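Local coordinates for protein internalin C2 (Listeria monocytogenes serotype 4b str. F2365, PDB 4FHO) that probably takes part in host-cell adhesion or invasion, presenting the curved surface of its leucine-rich repeats to a partner as other internalins do, at residues A[60-65]-A[79-84]; A[138-143]-A[160-165]; A[180-185]-A[202-207]. One frame throughout, in Å; residues are numbered along the deposited sequence.

Overall arrangement
Following the chain from its N terminus, contact 1 (60-65 with 79-84) closes a loop that carries strand 73-75 and ties together two of the first turns of the superhelix, next to the N-terminal helical part. Contact 2 (138-143 with 160-165) and contact 3 (180-185 with 202-207) then each close a loop from one strand to the next in the long parallel sheet. The three loops follow in series; none nests in or crosses another. Contacts 2 and 3 have centres about 10 Å apart and are joined because strands 161-163 and 183-185 are neighbours, with I164 N 2.7 Å from R185 O. Contact 1 lies apart, its centre about 33 Å from that of contact 3.

Contact 1. Residues A[60-65]-A[79-84]; sequences TTIEGI and NQITDL
The flat groups here are peptide and amide planes, for no ring takes part. The carboxamide of N79 is held at both ends by backbone groups: OD1 by T57 N and V59 N of the preceding turn, ND2 by A54 O of that turn and by L76 O of its own loop. Q80 O faces T60 CA at 3.6 Å, and D83 O is 3.8 Å from I62 CG1. No direct hydrogen bond joins the segments; two waters bridge their backbones. One water donates to T60 O at 2.7 Å and accepts from T82 N; the other accepts from I62 N at 2.9 Å and donates to D83 O. Apolar contact comes from I62, whose CG1 sits between backbone N and carbonyl carbon (chi1 62°). Its CG2 meets I81 CD1 at 3.5 Å, the two chains crossing nearly at right angles, while its CD1 approaches L84 CD2 at 4.3 Å. The branched I62 and I81, with L84 beside them, suit the buried interval between successive turns. T61 OG1 accepts from E63 N at 3.2 Å in an ST turn, and G64 takes the positive phi (103°) of a type II turn from I62 to I65. T60 and T82, like I62 and L84, are 22 residues apart, the repeat length of the internalin leucine-rich-repeat solenoid.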
# COMPACT_ATOMS: atom_id res chain seq x y z
N THR A 60 -12.11 -5.88 -12.00
CA THR A 60 -11.28 -7.07 -12.23
C THR A 60 -10.02 -6.82 -13.05
O THR A 60 -9.15 -7.68 -13.06
CB THR A 60 -12.09 -8.21 -12.89
OG1 THR A 60 -12.60 -7.79 -14.16
CG2 THR A 60 -13.23 -8.58 -12.00
N THR A 61 -9.91 -5.68 -13.72
CA THR A 61 -8.71 -5.31 -14.47
C THR A 61 -8.55 -3.80 -14.48
O THR A 61 -9.54 -3.07 -14.63
CB THR A 61 -8.73 -5.85 -15.91
OG1 THR A 61 -7.58 -5.35 -16.62
CG2 THR A 61 -9.99 -5.42 -16.65
N ILE A 62 -7.30 -3.36 -14.34
CA ILE A 62 -6.96 -1.94 -14.35
C ILE A 62 -6.26 -1.53 -15.65
O ILE A 62 -5.59 -0.50 -15.69
CB ILE A 62 -6.15 -1.52 -13.10
CG1 ILE A 62 -4.80 -2.25 -12.99
CG2 ILE A 62 -7.04 -1.71 -11.86
CD1 ILE A 62 -3.88 -1.70 -11.93
N GLU A 63 -6.44 -2.31 -16.72
CA GLU A 63 -6.03 -1.91 -18.07
C GLU A 63 -6.55 -0.51 -18.39
O GLU A 63 -7.70 -0.19 -18.11
CB GLU A 63 -6.55 -2.93 -19.11
CG GLU A 63 -6.24 -2.60 -20.57
CD GLU A 63 -4.76 -2.42 -20.86
OE1 GLU A 63 -3.93 -3.07 -20.17
OE2 GLU A 63 -4.44 -1.63 -21.77
N GLY A 64 -5.68 0.32 -18.96
CA GLY A 64 -5.96 1.72 -19.25
C GLY A 64 -5.34 2.70 -18.27
O GLY A 64 -5.15 3.86 -18.62
N ILE A 65 -5.08 2.26 -17.03
CA ILE A 65 -4.47 3.10 -15.99
C ILE A 65 -3.11 3.65 -16.40
O ILE A 65 -2.76 4.77 -16.00
CB ILE A 65 -4.42 2.37 -14.60
CG1 ILE A 65 -4.46 3.36 -13.45
CG2 ILE A 65 -3.18 1.50 -14.47
CD1 ILE A 65 -5.84 3.88 -13.17
N ASN A 79 -11.87 -4.74 -4.44
CA ASN A 79 -12.15 -5.16 -5.80
C ASN A 79 -11.57 -6.56 -5.99
O ASN A 79 -11.14 -7.19 -5.01
CB ASN A 79 -11.63 -4.09 -6.76
CG ASN A 79 -12.51 -2.84 -6.77
OD1 ASN A 79 -13.69 -2.92 -7.07
ND2 ASN A 79 -11.96 -1.71 -6.36
N GLN A 80 -11.54 -7.07 -7.22
CA GLN A 80 -11.01 -8.40 -7.50
C GLN A 80 -9.91 -8.29 -8.55
O GLN A 80 -9.90 -9.01 -9.54
CB GLN A 80 -12.13 -9.35 -7.93
CG GLN A 80 -13.17 -9.59 -6.84
CD GLN A 80 -14.20 -8.48 -6.75
OE1 GLN A 80 -14.72 -8.03 -7.77
NE2 GLN A 80 -14.47 -8.00 -5.53
N ILE A 81 -8.93 -7.43 -8.29
CA ILE A 81 -7.84 -7.16 -9.23
C ILE A 81 -6.76 -8.21 -8.96
O ILE A 81 -6.41 -8.42 -7.82
CB ILE A 81 -7.30 -5.71 -9.05
CG1 ILE A 81 -8.38 -4.68 -9.45
CG2 ILE A 81 -6.05 -5.48 -9.89
CD1 ILE A 81 -8.14 -3.29 -8.90
N THR A 82 -6.26 -8.84 -10.02
CA THR A 82 -5.18 -9.84 -9.95
C THR A 82 -3.84 -9.40 -10.60
O THR A 82 -2.81 -9.98 -10.30
CB THR A 82 -5.63 -11.16 -10.61
OG1 THR A 82 -5.98 -10.93 -11.98
CG2 THR A 82 -6.85 -11.72 -9.88
N ASP A 83 -3.87 -8.38 -11.47
CA ASP A 83 -2.71 -7.98 -12.30
C ASP A 83 -2.45 -6.47 -12.13
O ASP A 83 -3.28 -5.65 -12.50
CB ASP A 83 -2.97 -8.31 -13.77
CG ASP A 83 -1.78 -7.99 -14.69
OD1 ASP A 83 -0.65 -7.79 -14.21
OD2 ASP A 83 -1.98 -7.96 -15.92
N LEU A 84 -1.28 -6.13 -11.60
CA LEU A 84 -0.88 -4.74 -11.37
C LEU A 84 0.05 -4.19 -12.45
O LEU A 84 0.52 -3.06 -12.34
CB LEU A 84 -0.23 -4.62 -9.99
CG LEU A 84 -1.14 -5.00 -8.80
CD1 LEU A 84 -0.38 -4.84 -7.50
CD2 LEU A 84 -2.44 -4.19 -8.78
O HOH W 1 -6.41 -7.72 -12.88
O HOH W 2 -5.37 -5.49 -14.28

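Contact 2. Residues A[138-143]-A[160-165]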
# COMPACT_ATOMS: atom_id res chain seq x y z
N GLN A 138 5.92 6.19 3.80
CA GLN A 138 5.65 6.76 5.12
C GLN A 138 4.61 5.94 5.91
O GLN A 138 4.75 5.80 7.12
CB GLN A 138 5.15 8.21 4.99
CG GLN A 138 6.20 9.18 4.48
CD GLN A 138 5.72 10.62 4.37
OE1 GLN A 138 4.54 10.91 4.43
NE2 GLN A 138 6.66 11.53 4.21
N VAL A 139 3.59 5.44 5.21
CA VAL A 139 2.47 4.68 5.77
C VAL A 139 2.36 3.36 5.00
O VAL A 139 2.18 3.34 3.77
CB VAL A 139 1.17 5.52 5.69
CG1 VAL A 139 -0.03 4.77 6.28
CG2 VAL A 139 1.36 6.85 6.42
N LEU A 140 2.48 2.25 5.73
CA LEU A 140 2.41 0.92 5.14
C LEU A 140 1.46 0.04 5.93
O LEU A 140 1.67 -0.15 7.12
CB LEU A 140 3.80 0.31 5.06
CG LEU A 140 3.91 -1.07 4.39
CD1 LEU A 140 3.29 -1.10 2.98
CD2 LEU A 140 5.36 -1.53 4.34
N TYR A 141 0.42 -0.48 5.27
CA TYR A 141 -0.46 -1.50 5.85
C TYR A 141 -0.19 -2.85 5.20
O TYR A 141 -0.43 -3.02 4.01
CB TYR A 141 -1.94 -1.14 5.67
CG TYR A 141 -2.38 0.23 6.11
CD1 TYR A 141 -2.26 1.33 5.25
CD2 TYR A 141 -2.98 0.44 7.36
CE1 TYR A 141 -2.70 2.62 5.64
CE2 TYR A 141 -3.41 1.72 7.76
CZ TYR A 141 -3.27 2.80 6.90
OH TYR A 141 -3.69 4.04 7.27
N LEU A 142 0.22 -3.82 6.01
CA LEU A 142 0.46 -5.20 5.56
C LEU A 142 -0.40 -6.24 6.29
O LEU A 142 -0.11 -7.43 6.23
CB LEU A 142 1.95 -5.50 5.75
CG LEU A 142 2.92 -4.73 4.84
CD1 LEU A 142 4.37 -5.07 5.16
CD2 LEU A 142 2.66 -4.96 3.35
N ASP A 143 -1.49 -5.80 6.92
CA ASP A 143 -2.31 -6.64 7.81
C ASP A 143 -3.06 -7.72 7.06
O ASP A 143 -3.41 -7.52 5.92
CB ASP A 143 -3.37 -5.81 8.54
CG ASP A 143 -2.76 -4.66 9.29
OD1 ASP A 143 -2.31 -4.86 10.42
OD2 ASP A 143 -2.66 -3.58 8.68
N GLN A 160 6.60 6.15 9.14
CA GLN A 160 5.97 6.68 10.37
C GLN A 160 4.92 5.72 10.94
O GLN A 160 4.74 5.67 12.16
CB GLN A 160 5.29 8.02 10.08
CG GLN A 160 6.24 9.12 9.61
CD GLN A 160 5.54 10.43 9.30
OE1 GLN A 160 4.58 10.81 9.97
NE2 GLN A 160 6.01 11.13 8.27
N TYR A 161 4.21 5.00 10.07
CA TYR A 161 3.10 4.11 10.45
C TYR A 161 3.30 2.78 9.77
O TYR A 161 3.33 2.72 8.53
CB TYR A 161 1.78 4.74 10.03
CG TYR A 161 0.52 4.03 10.49
CD1 TYR A 161 0.08 2.88 9.83
CD2 TYR A 161 -0.24 4.51 11.55
CE1 TYR A 161 -1.08 2.22 10.24
CE2 TYR A 161 -1.41 3.86 11.96
CZ TYR A 161 -1.81 2.70 11.29
OH TYR A 161 -2.95 2.02 11.65
N LEU A 162 3.44 1.71 10.56
CA LEU A 162 3.57 0.34 10.05
C LEU A 162 2.54 -0.55 10.72
O LEU A 162 2.55 -0.67 11.94
CB LEU A 162 4.98 -0.22 10.28
CG LEU A 162 5.29 -1.66 9.84
CD1 LEU A 162 4.99 -1.89 8.35
CD2 LEU A 162 6.73 -2.06 10.14
N SER A 163 1.70 -1.20 9.92
CA SER A 163 0.70 -2.11 10.41
C SER A 163 0.97 -3.49 9.80
O SER A 163 0.88 -3.65 8.59
CB SER A 163 -0.67 -1.57 10.03
OG SER A 163 -1.67 -2.22 10.74
N ILE A 164 1.27 -4.46 10.66
CA ILE A 164 1.61 -5.84 10.27
C ILE A 164 0.82 -6.90 11.04
O ILE A 164 1.23 -8.06 11.09
CB ILE A 164 3.14 -6.09 10.41
CG1 ILE A 164 3.62 -5.80 11.84
CG2 ILE A 164 3.92 -5.26 9.39
CD1 ILE A 164 5.00 -6.37 12.14
N GLY A 165 -0.34 -6.53 11.58
CA GLY A 165 -1.18 -7.45 12.35
C GLY A 165 -1.73 -8.61 11.54
O GLY A 165 -1.84 -8.51 10.33
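L140 and L162 form the apolar centre, side by side and pointing the same way into the interior. Both have CG anti to the backbone N and nearly equal second torsions, so L140 CD2 rests on L162 CD1 at 4.0 Å. Farther along, L142 CB touches I164 CG2. Identical leucine shapes at equivalent places let successive turns pile up in register.

Outward lies the backbone of two parallel strands, their axes 4° apart. L140 gives its N-H to Y161 O and receives S163 N on its O, and L142 N meets S163 O nearly along the C=O axis at 2.7 Å. Where the chain enters the strands, Q138 O is gripped twice: Y161 N comes almost end-on, Q160 N on a lone pair at 2.8 Å. The side chains of Q138 and Q160 run alongside each other, both extended, their amide planes 45° apart.

The face opposite the leucines carries V139, Y141, Y161 and S163. The tyrosine rings meet obliquely, planes 52° apart, with Y141 CE2 3.4 Å from Y161 CE1, while V139 CG1 packs against Y161 CD1.

The polar edge is the D143 carboxylate. OD1 and OD2 of D143 both lie 2.7 Å from S163 OG, and OD1 also takes a weak bond from G165 N at 2.8 Å. Glycine suits that site, since a CB there would come tight against OD1. Beyond the strands, L142 O and I164 O both accept from N167 ND2, a rung of the asparagine ladder familiar in leucine-rich repeats. Donors gathered round D143 would favour its charged form, and the face with Y141 and Y161 combines aromatic surface with polar groups, which would be consistent with a binding surface.

Contact 3. Residues A[180-185]-A[202-207]. With SO4 (sulfate ion), chain C.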
# COMPACT_ATOMS: atom_id res chain seq x y z
N LYS A 180 11.73 7.05 12.55
CA LYS A 180 10.53 7.92 12.48
C LYS A 180 9.22 7.26 12.91
O LYS A 180 8.20 7.96 12.98
CB LYS A 180 10.40 8.54 11.09
CG LYS A 180 11.59 9.40 10.68
CD LYS A 180 11.33 10.07 9.34
CE LYS A 180 12.53 10.84 8.86
NZ LYS A 180 12.32 11.28 7.45
N LEU A 181 9.21 5.95 13.19
CA LEU A 181 7.96 5.23 13.52
C LEU A 181 7.29 5.75 14.79
O LEU A 181 7.90 5.75 15.86
CB LEU A 181 8.16 3.72 13.69
CG LEU A 181 8.22 2.79 12.48
CD1 LEU A 181 8.42 1.37 12.98
CD2 LEU A 181 6.97 2.89 11.61
N THR A 182 6.04 6.20 14.65
CA THR A 182 5.17 6.54 15.78
C THR A 182 4.12 5.46 16.10
O THR A 182 3.67 5.38 17.25
CB THR A 182 4.49 7.91 15.58
OG1 THR A 182 3.88 7.96 14.28
CG2 THR A 182 5.51 9.03 15.69
N THR A 183 3.72 4.65 15.11
CA THR A 183 2.77 3.56 15.32
C THR A 183 3.30 2.25 14.76
O THR A 183 3.70 2.19 13.58
CB THR A 183 1.41 3.88 14.69
OG1 THR A 183 0.90 5.09 15.26
CG2 THR A 183 0.41 2.74 14.92
N LEU A 184 3.34 1.22 15.61
CA LEU A 184 3.57 -0.15 15.19
C LEU A 184 2.38 -0.95 15.67
O LEU A 184 2.18 -1.10 16.86
CB LEU A 184 4.85 -0.74 15.77
CG LEU A 184 5.13 -2.21 15.41
CD1 LEU A 184 5.29 -2.38 13.90
CD2 LEU A 184 6.34 -2.76 16.13
N ARG A 185 1.60 -1.48 14.72
CA ARG A 185 0.49 -2.36 15.02
C ARG A 185 0.86 -3.76 14.55
O ARG A 185 1.04 -3.97 13.35
CB ARG A 185 -0.77 -1.86 14.35
CG ARG A 185 -1.32 -0.62 15.03
CD ARG A 185 -2.60 -0.22 14.36
NE ARG A 185 -3.25 0.87 15.06
CZ ARG A 185 -4.47 1.33 14.78
NH1 ARG A 185 -5.20 0.82 13.78
NH2 ARG A 185 -4.94 2.34 15.49
N ASN A 202 10.43 7.48 18.96
CA ASN A 202 9.22 8.25 18.69
C ASN A 202 7.92 7.44 18.79
O ASN A 202 6.86 8.00 18.53
CB ASN A 202 9.35 8.98 17.35
CG ASN A 202 10.54 9.93 17.32
OD1 ASN A 202 10.54 10.94 18.01
ND2 ASN A 202 11.57 9.58 16.56
N LEU A 203 8.00 6.16 19.19
CA LEU A 203 6.82 5.28 19.29
C LEU A 203 5.81 5.84 20.28
O LEU A 203 6.15 6.12 21.45
CB LEU A 203 7.18 3.83 19.67
CG LEU A 203 7.73 2.89 18.61
CD1 LEU A 203 8.21 1.62 19.27
CD2 LEU A 203 6.66 2.58 17.56
N ILE A 204 4.59 6.06 19.78
CA ILE A 204 3.44 6.50 20.55
C ILE A 204 2.51 5.32 20.86
O ILE A 204 2.04 5.18 22.00
CB ILE A 204 2.66 7.62 19.81
CG1 ILE A 204 3.58 8.79 19.44
CG2 ILE A 204 1.50 8.12 20.68
CD1 ILE A 204 2.87 9.92 18.72
N GLU A 205 2.25 4.48 19.87
CA GLU A 205 1.25 3.41 19.94
C GLU A 205 1.90 2.12 19.46
O GLU A 205 2.36 2.06 18.32
CB GLU A 205 0.04 3.79 19.07
CG GLU A 205 -1.02 2.70 18.86
CD GLU A 205 -2.24 3.23 18.13
OE1 GLU A 205 -2.94 4.09 18.70
OE2 GLU A 205 -2.52 2.79 16.99
N VAL A 206 1.96 1.12 20.33
CA VAL A 206 2.50 -0.20 20.02
C VAL A 206 1.44 -1.24 20.33
O VAL A 206 1.05 -1.39 21.47
CB VAL A 206 3.80 -0.48 20.78
CG1 VAL A 206 4.44 -1.78 20.29
CG2 VAL A 206 4.78 0.66 20.57
N HIS A 207 0.92 -1.93 19.32
CA HIS A 207 -0.09 -2.97 19.52
C HIS A 207 0.57 -4.31 19.33
O HIS A 207 1.01 -4.64 18.22
CB HIS A 207 -1.28 -2.78 18.58
CG HIS A 207 -2.23 -1.65 18.97
ND1 HIS A 207 -3.41 -1.47 18.33
CD2 HIS A 207 -2.15 -0.67 19.92
CE1 HIS A 207 -4.04 -0.41 18.86
NE2 HIS A 207 -3.27 0.07 19.85
S SO4 C . -8.24 2.61 13.23
O1 SO4 C . -9.29 2.31 14.24
O2 SO4 C . -7.75 1.35 12.62
O3 SO4 C . -8.78 3.49 12.16
O4 SO4 C . -7.11 3.31 13.90
O HOH W 3 10.64 6.10 16.60
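The ionic interaction is that of R185 with E205. R185 extends from CG to NE and presents NE and NH2 side-on to one oxygen, E205 OE2, at 2.8 Å and 2.9 Å. E205 OE2 receives NH2 on its syn lone pair, the side of its other oxygen, and NE nearly along its C-O axis; the carboxylate plane is turned 16° from the guanidinium. R185 NH1 donates to sulfate O2 at 2.9 Å, and NH2, which also serves E205 OE2, donates to sulfate O4, the anion lying in the guanidinium plane; it probably came from the crystallisation liquor. H207 runs alongside R185, its ring only 4° from the guanidinium plane, with ND1 4.0 Å from R185 CG.

Backbone bonds set the register. L184 N gives to E205 O and L184 O receives H207 N, both nearly straight. T182 O accepts two donors, E205 N end-on and I204 N on a lone pair at 2.8 Å. This is the parallel pairing of adjacent strands in the leucine-rich-repeat solenoid, with T183, R185, E205 and H207 on the sheet's concave face and L184 and V206 turned to the core.

Where direct pairing gives out, a water joins L181 O to N202 N.

Among apolar contacts, L203 CD2 reaches back to L184 CB at 4.2 Å and to L181 CB, its branched end packing into the core beside the neighbouring turn. T182 and I204 lie side by side nearer solvent, while T182 OG1 turns to Q160 O.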